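Local coordinates for D-glycero-D-manno-heptose 1-phosphate kinase (Bacteroides thetaiotaomicron, PDB 3K85), which probably uses ATP to phosphorylate D-glycero-D-manno-heptose 1-phosphate, acting as a sugar kinase of the GHMP family, at residues S111-S116 and M199-T204; I53-Y58 and L80-Y85; N183-K188 and D241-L246. All coordinates share one frame; numbering follows the deposited sequence.

Contact 1: residues S111-S116 and M199-T204; sequences SGLGTS and MVLYFT
Leu113 and Phe203 reach toward one another from opposite directions, and the leucine meets the ring at its edge. Its CD1 lies in the ring plane, 3.7 Å from Phe203 CZ, so this is an edge contact and not a CH-pi stack over a face. Along the same ring edge, Phe203 CE2 lies 4.2 Å from the backbone CA of Ser111. The second branch of the leucine is looser: Leu113 CD2 is 4.4 Å from Leu201 CD1. Chi1 of -58° sets CG of Leu113 beside the backbone N, and chi2 of 166° then turns CD1 to Phe203 and CD2 to Leu201. The contact is small, burying 137 Å² in total, but all four touching residues are buried.

Further out, Phe302 stands edge-to-face with Phe203 and also touches both leucines, while Leu12 of strand 4-15 packs on Leu113 and Leu201. The loop itself is shaped by Ser111 OG, hydrogen-bonded to Pro108 O, and by Gly112, which takes a positive phi of 114°. Gly114 occupies the N-cap position of helix 115-131. This glycine-rich turn entering a helix is consistent with the phosphate-binding loop of GHMP kinases, which in relatives wraps the ATP phosphates.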
loop_
_atom_site.group_PDB
_atom_site.type_symbol
_atom_site.label_atom_id
_atom_site.label_comp_id
_atom_site.label_asym_id
_atom_site.label_seq_id
_atom_site.Cartn_x
_atom_site.Cartn_y
_atom_site.Cartn_z
ATOM N N SER A 111 -14.663 4.770 24.214
ATOM C CA SER A 111 -14.525 3.794 23.133
ATOM C C SER A 111 -13.136 3.173 23.016
ATOM O O SER A 111 -12.898 2.070 23.506
ATOM C CB SER A 111 -14.906 4.429 21.788
ATOM O OG SER A 111 -16.273 4.807 21.762
ATOM N N GLY A 112 -12.225 3.886 22.361
ATOM C CA GLY A 112 -10.877 3.383 22.170
ATOM C C GLY A 112 -10.662 3.138 20.691
ATOM O O GLY A 112 -9.909 2.252 20.291
ATOM N N LEU A 113 -11.346 3.944 19.883
ATOM C CA LEU A 113 -11.279 3.850 18.433
ATOM C C LEU A 113 -10.817 5.169 17.847
ATOM O O LEU A 113 -10.910 5.376 16.640
ATOM C CB LEU A 113 -12.660 3.516 17.873
ATOM C CG LEU A 113 -13.306 2.230 18.383
ATOM C CD1 LEU A 113 -14.774 2.213 18.013
ATOM C CD2 LEU A 113 -12.580 1.034 17.790
ATOM N N GLY A 114 -10.336 6.057 18.713
ATOM C CA GLY A 114 -9.870 7.365 18.283
ATOM C C GLY A 114 -10.985 8.331 17.904
ATOM O O GLY A 114 -10.806 9.162 17.006
ATOM N N THR A 115 -12.121 8.240 18.595
ATOM C CA THR A 115 -13.278 9.093 18.316
ATOM C C THR A 115 -12.962 10.561 18.142
ATOM O O THR A 115 -13.321 11.174 17.136
ATOM C CB THR A 115 -14.339 9.005 19.426
ATOM O OG1 THR A 115 -14.846 7.668 19.504
ATOM C CG2 THR A 115 -15.489 9.959 19.122
ATOM N N SER A 116 -12.294 11.120 19.141
ATOM C CA SER A 116 -11.925 12.529 19.148
ATOM C C SER A 116 -11.097 12.952 17.928
ATOM O O SER A 116 -11.456 13.886 17.209
ATOM C CB SER A 116 -11.158 12.833 20.441
ATOM O OG SER A 116 -10.947 14.224 20.601
HETATM N N MSE A 199 -12.784 -11.819 13.151
HETATM C CA MSE A 199 -12.747 -10.865 14.260
HETATM C C MSE A 199 -14.058 -10.444 14.892
HETATM O O MSE A 199 -15.083 -10.295 14.228
HETATM C CB MSE A 199 -11.993 -9.605 13.847
HETATM C CG MSE A 199 -10.496 -9.768 13.821
HETATM SE SE MSE A 199 -9.625 -8.222 13.058
HETATM C CE MSE A 199 -10.482 -6.832 14.115
ATOM N N VAL A 200 -13.994 -10.230 16.199
ATOM C CA VAL A 200 -15.147 -9.805 16.966
ATOM C C VAL A 200 -14.784 -8.548 17.769
ATOM O O VAL A 200 -13.772 -8.518 18.473
ATOM C CB VAL A 200 -15.604 -10.918 17.936
ATOM C CG1 VAL A 200 -16.957 -10.563 18.543
ATOM C CG2 VAL A 200 -15.683 -12.242 17.202
ATOM N N LEU A 201 -15.604 -7.512 17.631
ATOM C CA LEU A 201 -15.420 -6.253 18.344
ATOM C C LEU A 201 -16.412 -6.233 19.497
ATOM O O LEU A 201 -17.622 -6.198 19.273
ATOM C CB LEU A 201 -15.707 -5.076 17.419
ATOM C CG LEU A 201 -14.523 -4.351 16.789
ATOM C CD1 LEU A 201 -14.517 -2.915 17.290
ATOM C CD2 LEU A 201 -13.217 -5.057 17.133
ATOM N N TYR A 202 -15.911 -6.241 20.726
ATOM C CA TYR A 202 -16.799 -6.248 21.884
ATOM C C TYR A 202 -16.513 -5.182 22.944
ATOM O O TYR A 202 -15.421 -5.121 23.511
ATOM C CB TYR A 202 -16.773 -7.635 22.536
ATOM C CG TYR A 202 -17.641 -7.749 23.764
ATOM C CD1 TYR A 202 -19.016 -7.526 23.693
ATOM C CD2 TYR A 202 -17.084 -8.065 25.007
ATOM C CE1 TYR A 202 -19.821 -7.611 24.831
ATOM C CE2 TYR A 202 -17.879 -8.154 26.154
ATOM C CZ TYR A 202 -19.246 -7.924 26.058
ATOM O OH TYR A 202 -20.029 -7.993 27.189
ATOM N N PHE A 203 -17.513 -4.346 23.206
ATOM C CA PHE A 203 -17.393 -3.295 24.209
ATOM C C PHE A 203 -18.034 -3.796 25.501
ATOM O O PHE A 203 -18.787 -4.769 25.485
ATOM C CB PHE A 203 -18.111 -2.026 23.755
ATOM C CG PHE A 203 -17.538 -1.407 22.513
ATOM C CD1 PHE A 203 -17.677 -2.029 21.276
ATOM C CD2 PHE A 203 -16.897 -0.174 22.573
ATOM C CE1 PHE A 203 -17.192 -1.429 20.115
ATOM C CE2 PHE A 203 -16.408 0.435 21.418
ATOM C CZ PHE A 203 -16.558 -0.196 20.187
ATOM N N THR A 204 -17.746 -3.134 26.616
ATOM C CA THR A 204 -18.318 -3.546 27.894
ATOM C C THR A 204 -19.423 -2.597 28.346
ATOM O O THR A 204 -19.916 -1.783 27.561
ATOM C CB THR A 204 -17.247 -3.604 28.994
ATOM O OG1 THR A 204 -16.097 -4.308 28.510
ATOM C CG2 THR A 204 -17.792 -4.333 30.208
#

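Contact 2: residues I53-Y58 and L80-Y85; sequences IEINAY and LIKGVY
Ile81, on helix 79-91, reaches across to Ile55 and Ala57 on strand 52-57, and its branches divide the work. From CB, the short branch ends at once in CG2, 4.0 Å from Ile55 CD1. The longer branch leaves through CG1, placed beside the backbone N (chi1 -70°), and runs extended to CD1. That terminal methyl has two neighbours: Ile55 CG2 at 3.8 Å and Ala57 CB at 4.0 Å. The two isoleucines lie antiparallel alongside one another, the CD1 methyl of each meeting the CG2 of the other. Thr103 and Ile123 pack on Ile81 as well.

The next residue, Lys82, adds only a distant touch, its CE 4.5 Å from Ile55 CD1. Its NZ is held by a salt bridge to Asp75 and hydrogen bonds to Glu77 O and Tyr66 OH. Asn56 points away from the helix, and its ND2 donates to Tyr58 OH at 2.9 Å, with the acceptor close to the amide plane.

The axes of the two short segments pass 10.9 Å apart at 137°, spacing that suits interleaved aliphatic side chains. Alternate strand residues Ile55 and Ala57 present one face to the helix: this is the helix-on-sheet layering of the ribosomal protein S5 domain 2-like fold, shared by GHMP kinase N-terminal domains.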
loop_
_atom_site.group_PDB
_atom_site.type_symbol
_atom_site.label_atom_id
_atom_site.label_comp_id
_atom_site.label_asym_id
_atom_site.label_seq_id
_atom_site.Cartn_x
_atom_site.Cartn_y
_atom_site.Cartn_z
ATOM N N ILE A 53 -23.509 31.828 14.371
ATOM C CA ILE A 53 -22.791 30.575 14.210
ATOM C C ILE A 53 -23.491 29.576 15.110
ATOM O O ILE A 53 -23.346 29.598 16.331
ATOM C CB ILE A 53 -21.313 30.698 14.608
ATOM C CG1 ILE A 53 -20.711 29.302 14.772
ATOM C CG2 ILE A 53 -21.180 31.518 15.875
ATOM C CD1 ILE A 53 -19.267 29.306 15.209
ATOM N N GLU A 54 -24.263 28.702 14.480
ATOM C CA GLU A 54 -25.041 27.702 15.186
ATOM C C GLU A 54 -24.360 26.345 15.250
ATOM O O GLU A 54 -23.968 25.785 14.227
ATOM C CB GLU A 54 -26.399 27.578 14.504
ATOM C CG GLU A 54 -27.055 28.927 14.263
ATOM C CD GLU A 54 -28.366 28.819 13.511
ATOM O OE1 GLU A 54 -29.278 28.115 14.007
ATOM O OE2 GLU A 54 -28.486 29.439 12.427
ATOM N N ILE A 55 -24.237 25.817 16.462
ATOM C CA ILE A 55 -23.609 24.523 16.694
ATOM C C ILE A 55 -24.578 23.447 17.210
ATOM O O ILE A 55 -25.201 23.601 18.261
ATOM C CB ILE A 55 -22.449 24.676 17.690
ATOM C CG1 ILE A 55 -21.328 25.490 17.032
ATOM C CG2 ILE A 55 -21.967 23.314 18.158
ATOM C CD1 ILE A 55 -20.199 25.861 17.971
ATOM N N ASN A 56 -24.706 22.360 16.456
ATOM C CA ASN A 56 -25.569 21.258 16.854
ATOM C C ASN A 56 -24.717 19.987 16.828
ATOM O O ASN A 56 -24.721 19.242 15.851
ATOM C CB ASN A 56 -26.763 21.152 15.900
ATOM C CG ASN A 56 -27.708 20.029 16.274
ATOM O OD1 ASN A 56 -27.680 19.533 17.399
ATOM N ND2 ASN A 56 -28.556 19.624 15.335
ATOM N N ALA A 57 -23.974 19.761 17.912
ATOM C CA ALA A 57 -23.082 18.618 18.029
ATOM C C ALA A 57 -23.581 17.518 18.961
ATOM O O ALA A 57 -23.405 17.585 20.175
ATOM C CB ALA A 57 -21.715 19.097 18.490
ATOM N N TYR A 58 -24.182 16.489 18.381
ATOM C CA TYR A 58 -24.695 15.374 19.157
ATOM C C TYR A 58 -23.581 14.650 19.922
ATOM O O TYR A 58 -23.836 13.995 20.939
ATOM C CB TYR A 58 -25.429 14.400 18.222
ATOM C CG TYR A 58 -26.619 15.036 17.533
ATOM C CD1 TYR A 58 -27.908 14.906 18.053
ATOM C CD2 TYR A 58 -26.445 15.835 16.409
ATOM C CE1 TYR A 58 -28.993 15.562 17.466
ATOM C CE2 TYR A 58 -27.512 16.496 15.820
ATOM C CZ TYR A 58 -28.787 16.359 16.353
ATOM O OH TYR A 58 -29.838 17.043 15.778
ATOM N N LEU A 80 -13.969 20.808 20.313
ATOM C CA LEU A 80 -13.457 20.338 19.031
ATOM C C LEU A 80 -13.821 21.256 17.873
ATOM O O LEU A 80 -12.960 21.639 17.082
ATOM C CB LEU A 80 -13.968 18.928 18.766
ATOM C CG LEU A 80 -13.103 17.774 19.281
ATOM C CD1 LEU A 80 -12.415 18.139 20.562
ATOM C CD2 LEU A 80 -13.977 16.556 19.455
ATOM N N ILE A 81 -15.096 21.613 17.773
ATOM C CA ILE A 81 -15.554 22.502 16.712
ATOM C C ILE A 81 -14.919 23.882 16.870
ATOM O O ILE A 81 -14.442 24.489 15.903
ATOM C CB ILE A 81 -17.077 22.663 16.755
ATOM C CG1 ILE A 81 -17.743 21.359 16.318
ATOM C CG2 ILE A 81 -17.513 23.837 15.889
ATOM C CD1 ILE A 81 -19.253 21.430 16.323
ATOM N N LYS A 82 -14.930 24.382 18.099
ATOM C CA LYS A 82 -14.352 25.686 18.389
ATOM C C LYS A 82 -12.847 25.683 18.100
ATOM O O LYS A 82 -12.320 26.617 17.495
ATOM C CB LYS A 82 -14.652 26.056 19.845
ATOM C CG LYS A 82 -16.145 26.295 20.086
ATOM C CD LYS A 82 -16.481 26.454 21.560
ATOM C CE LYS A 82 -17.968 26.721 21.750
ATOM N NZ LYS A 82 -18.323 26.801 23.191
ATOM N N GLY A 83 -12.160 24.626 18.525
ATOM C CA GLY A 83 -10.733 24.533 18.258
ATOM C C GLY A 83 -10.424 24.601 16.759
ATOM O O GLY A 83 -9.568 25.375 16.315
ATOM N N VAL A 84 -11.132 23.799 15.969
ATOM C CA VAL A 84 -10.910 23.787 14.534
ATOM C C VAL A 84 -11.241 25.134 13.933
ATOM O O VAL A 84 -10.439 25.709 13.201
ATOM C CB VAL A 84 -11.760 22.710 13.842
ATOM C CG1 VAL A 84 -11.518 22.750 12.341
ATOM C CG2 VAL A 84 -11.411 21.336 14.403
ATOM N N TYR A 85 -12.431 25.638 14.234
ATOM C CA TYR A 85 -12.840 26.930 13.710
ATOM C C TYR A 85 -11.827 28.035 14.044
ATOM O O TYR A 85 -11.505 28.867 13.192
ATOM C CB TYR A 85 -14.203 27.323 14.269
ATOM C CG TYR A 85 -14.611 28.713 13.866
ATOM C CD1 TYR A 85 -15.027 28.980 12.567
ATOM C CD2 TYR A 85 -14.514 29.782 14.763
ATOM C CE1 TYR A 85 -15.332 30.273 12.162
ATOM C CE2 TYR A 85 -14.818 31.083 14.367
ATOM C CZ TYR A 85 -15.221 31.321 13.066
ATOM O OH TYR A 85 -15.487 32.601 12.638
#

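Contact 3: residues N183-K188 and D241-L246; sequences NPLKMK and DTKLAL
Two separate van der Waals contacts, the second reaching a backbone carbonyl, join the end of strand 179-185 and the residues after it to the last turns of helix 230-246, at the interface with the second subunit. Leu185 with Lys243 forms the first: CD1 of the leucine lies 4.1 Å from CG of the lysine, and the two side chains run roughly perpendicular. With CG anti to the backbone N (chi1 -178°), the lysine meets the leucine through this methylene; a bend at chi3 then redirects the amine.

Selenomethionine Met187 makes the second. Folded at both chi2 and chi3, it lays its CE methyl 3.5 Å from the carbonyl O of Leu246 and 4.3 Å from Leu246 CB. Leu33 packs on Leu185, Leu14 on Leu246, and Phe169 on Met187.

The lysine's amine makes a cation-pi contact with Tyr171 and a hydrogen bond to Asn183 OD1 of the second subunit, and Asn183 here receives Lys243 of that subunit in return. Lys186 adds a salt bridge to Asp333 of the second subunit. The chemistry is thus divided along Lys243: its CG methylene packs on Leu185, while its ammonium is shared between Tyr171 of its own chain and Asn183 of the second subunit, which couples this intrachain packing to dimer contacts.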
loop_
_atom_site.group_PDB
_atom_site.type_symbol
_atom_site.label_atom_id
_atom_site.label_comp_id
_atom_site.label_asym_id
_atom_site.label_seq_id
_atom_site.Cartn_x
_atom_site.Cartn_y
_atom_site.Cartn_z
ATOM N N ASN A 183 2.897 4.413 5.188
ATOM C CA ASN A 183 3.002 3.460 4.091
ATOM C C ASN A 183 1.587 2.926 3.862
ATOM O O ASN A 183 1.143 2.014 4.559
ATOM C CB ASN A 183 3.945 2.311 4.472
ATOM C CG ASN A 183 5.373 2.776 4.672
ATOM O OD1 ASN A 183 6.116 2.962 3.715
ATOM N ND2 ASN A 183 5.760 2.984 5.929
ATOM N N PRO A 184 0.848 3.512 2.902
ATOM C CA PRO A 184 -0.523 3.065 2.611
ATOM C C PRO A 184 -0.454 1.681 1.996
ATOM O O PRO A 184 0.031 1.535 0.879
ATOM C CB PRO A 184 -1.027 4.097 1.595
ATOM C CG PRO A 184 -0.116 5.291 1.790
ATOM C CD PRO A 184 1.223 4.647 2.041
ATOM N N LEU A 185 -0.935 0.665 2.701
ATOM C CA LEU A 185 -0.870 -0.699 2.176
ATOM C C LEU A 185 -2.093 -1.186 1.394
ATOM O O LEU A 185 -3.215 -1.110 1.890
ATOM C CB LEU A 185 -0.622 -1.691 3.320
ATOM C CG LEU A 185 0.575 -1.520 4.259
ATOM C CD1 LEU A 185 0.507 -2.610 5.334
ATOM C CD2 LEU A 185 1.880 -1.620 3.483
ATOM N N LYS A 186 -1.878 -1.690 0.177
ATOM C CA LYS A 186 -2.978 -2.252 -0.606
ATOM C C LYS A 186 -3.239 -3.618 0.014
ATOM O O LYS A 186 -2.337 -4.440 0.088
ATOM C CB LYS A 186 -2.594 -2.487 -2.074
ATOM C CG LYS A 186 -2.473 -1.258 -2.940
ATOM C CD LYS A 186 -2.629 -1.603 -4.426
ATOM C CE LYS A 186 -1.696 -2.723 -4.861
ATOM N NZ LYS A 186 -1.651 -2.857 -6.334
HETATM N N MSE A 187 -4.454 -3.876 0.470
HETATM C CA MSE A 187 -4.727 -5.180 1.051
HETATM C C MSE A 187 -5.583 -6.018 0.113
HETATM O O MSE A 187 -6.654 -5.584 -0.302
HETATM C CB MSE A 187 -5.425 -5.029 2.406
HETATM C CG MSE A 187 -4.516 -4.554 3.530
HETATM SE SE MSE A 187 -3.119 -5.836 4.063
HETATM C CE MSE A 187 -4.253 -7.164 4.882
ATOM N N LYS A 188 -5.102 -7.204 -0.244
ATOM C CA LYS A 188 -5.880 -8.088 -1.105
ATOM C C LYS A 188 -7.268 -8.307 -0.476
ATOM O O LYS A 188 -7.388 -8.508 0.727
ATOM C CB LYS A 188 -5.149 -9.422 -1.298
ATOM C CG LYS A 188 -3.874 -9.282 -2.131
ATOM C CD LYS A 188 -3.530 -10.560 -2.887
ATOM C CE LYS A 188 -3.048 -11.676 -1.952
ATOM N NZ LYS A 188 -1.693 -11.413 -1.369
ATOM N N ASP A 241 6.045 -7.644 13.007
ATOM C CA ASP A 241 5.604 -9.030 12.828
ATOM C C ASP A 241 4.165 -9.100 12.329
ATOM O O ASP A 241 3.826 -9.982 11.548
ATOM C CB ASP A 241 5.707 -9.820 14.139
ATOM C CG ASP A 241 7.059 -9.660 14.819
ATOM O OD1 ASP A 241 8.085 -9.626 14.108
ATOM O OD2 ASP A 241 7.095 -9.582 16.072
ATOM N N THR A 242 3.324 -8.178 12.793
ATOM C CA THR A 242 1.926 -8.164 12.391
ATOM C C THR A 242 1.770 -7.775 10.927
ATOM O O THR A 242 0.981 -8.387 10.204
ATOM C CB THR A 242 1.083 -7.220 13.274
ATOM O OG1 THR A 242 1.131 -7.677 14.631
ATOM C CG2 THR A 242 -0.376 -7.223 12.827
ATOM N N LYS A 243 2.527 -6.776 10.486
ATOM C CA LYS A 243 2.459 -6.348 9.093
ATOM C C LYS A 243 2.758 -7.543 8.204
ATOM O O LYS A 243 1.960 -7.915 7.337
ATOM C CB LYS A 243 3.483 -5.251 8.798
ATOM C CG LYS A 243 3.413 -4.749 7.362
ATOM C CD LYS A 243 4.518 -3.767 7.041
ATOM C CE LYS A 243 5.877 -4.441 7.049
ATOM N NZ LYS A 243 6.926 -3.525 6.532
ATOM N N LEU A 244 3.913 -8.147 8.444
ATOM C CA LEU A 244 4.357 -9.291 7.673
ATOM C C LEU A 244 3.405 -10.498 7.755
ATOM O O LEU A 244 3.333 -11.298 6.821
ATOM C CB LEU A 244 5.769 -9.675 8.113
ATOM C CG LEU A 244 6.396 -10.904 7.453
ATOM C CD1 LEU A 244 6.369 -10.771 5.925
ATOM C CD2 LEU A 244 7.823 -11.073 7.980
ATOM N N ALA A 245 2.672 -10.626 8.859
ATOM C CA ALA A 245 1.735 -11.732 9.008
ATOM C C ALA A 245 0.469 -11.493 8.183
ATOM O O ALA A 245 0.037 -12.366 7.434
ATOM C CB ALA A 245 1.367 -11.913 10.473
ATOM N N LEU A 246 -0.120 -10.310 8.323
ATOM C CA LEU A 246 -1.340 -9.970 7.596
ATOM C C LEU A 246 -1.181 -9.775 6.087
ATOM O O LEU A 246 -2.151 -9.932 5.339
ATOM C CB LEU A 246 -1.975 -8.715 8.185
ATOM C CG LEU A 246 -2.642 -8.866 9.548
ATOM C CD1 LEU A 246 -3.332 -7.555 9.886
ATOM C CD2 LEU A 246 -3.656 -10.006 9.519
#

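In the fold
From the N terminus, contact 2 closes first: the chain leaves strand 52-57, passes through strand 62-67 and returns in helix 79-91, a short loop complete before the others begin. Contact 1 opens at 111-116 and spans 82 intervening residues to strand 199-202. Before it closes, contact 3 opens at 183-188 and ends on helix 230-246, so contacts 1 and 3 cross. Contact 1 joins the glycine-rich loop to the three-stranded sheet; contacts 2 and 3 reach the large mixed sheet on opposite sides of the chain's centre, their own centres 36 Å apart. Contacts 1 and 2 touch where Ser116 OG packs 4.0 Å from Leu80 CD2.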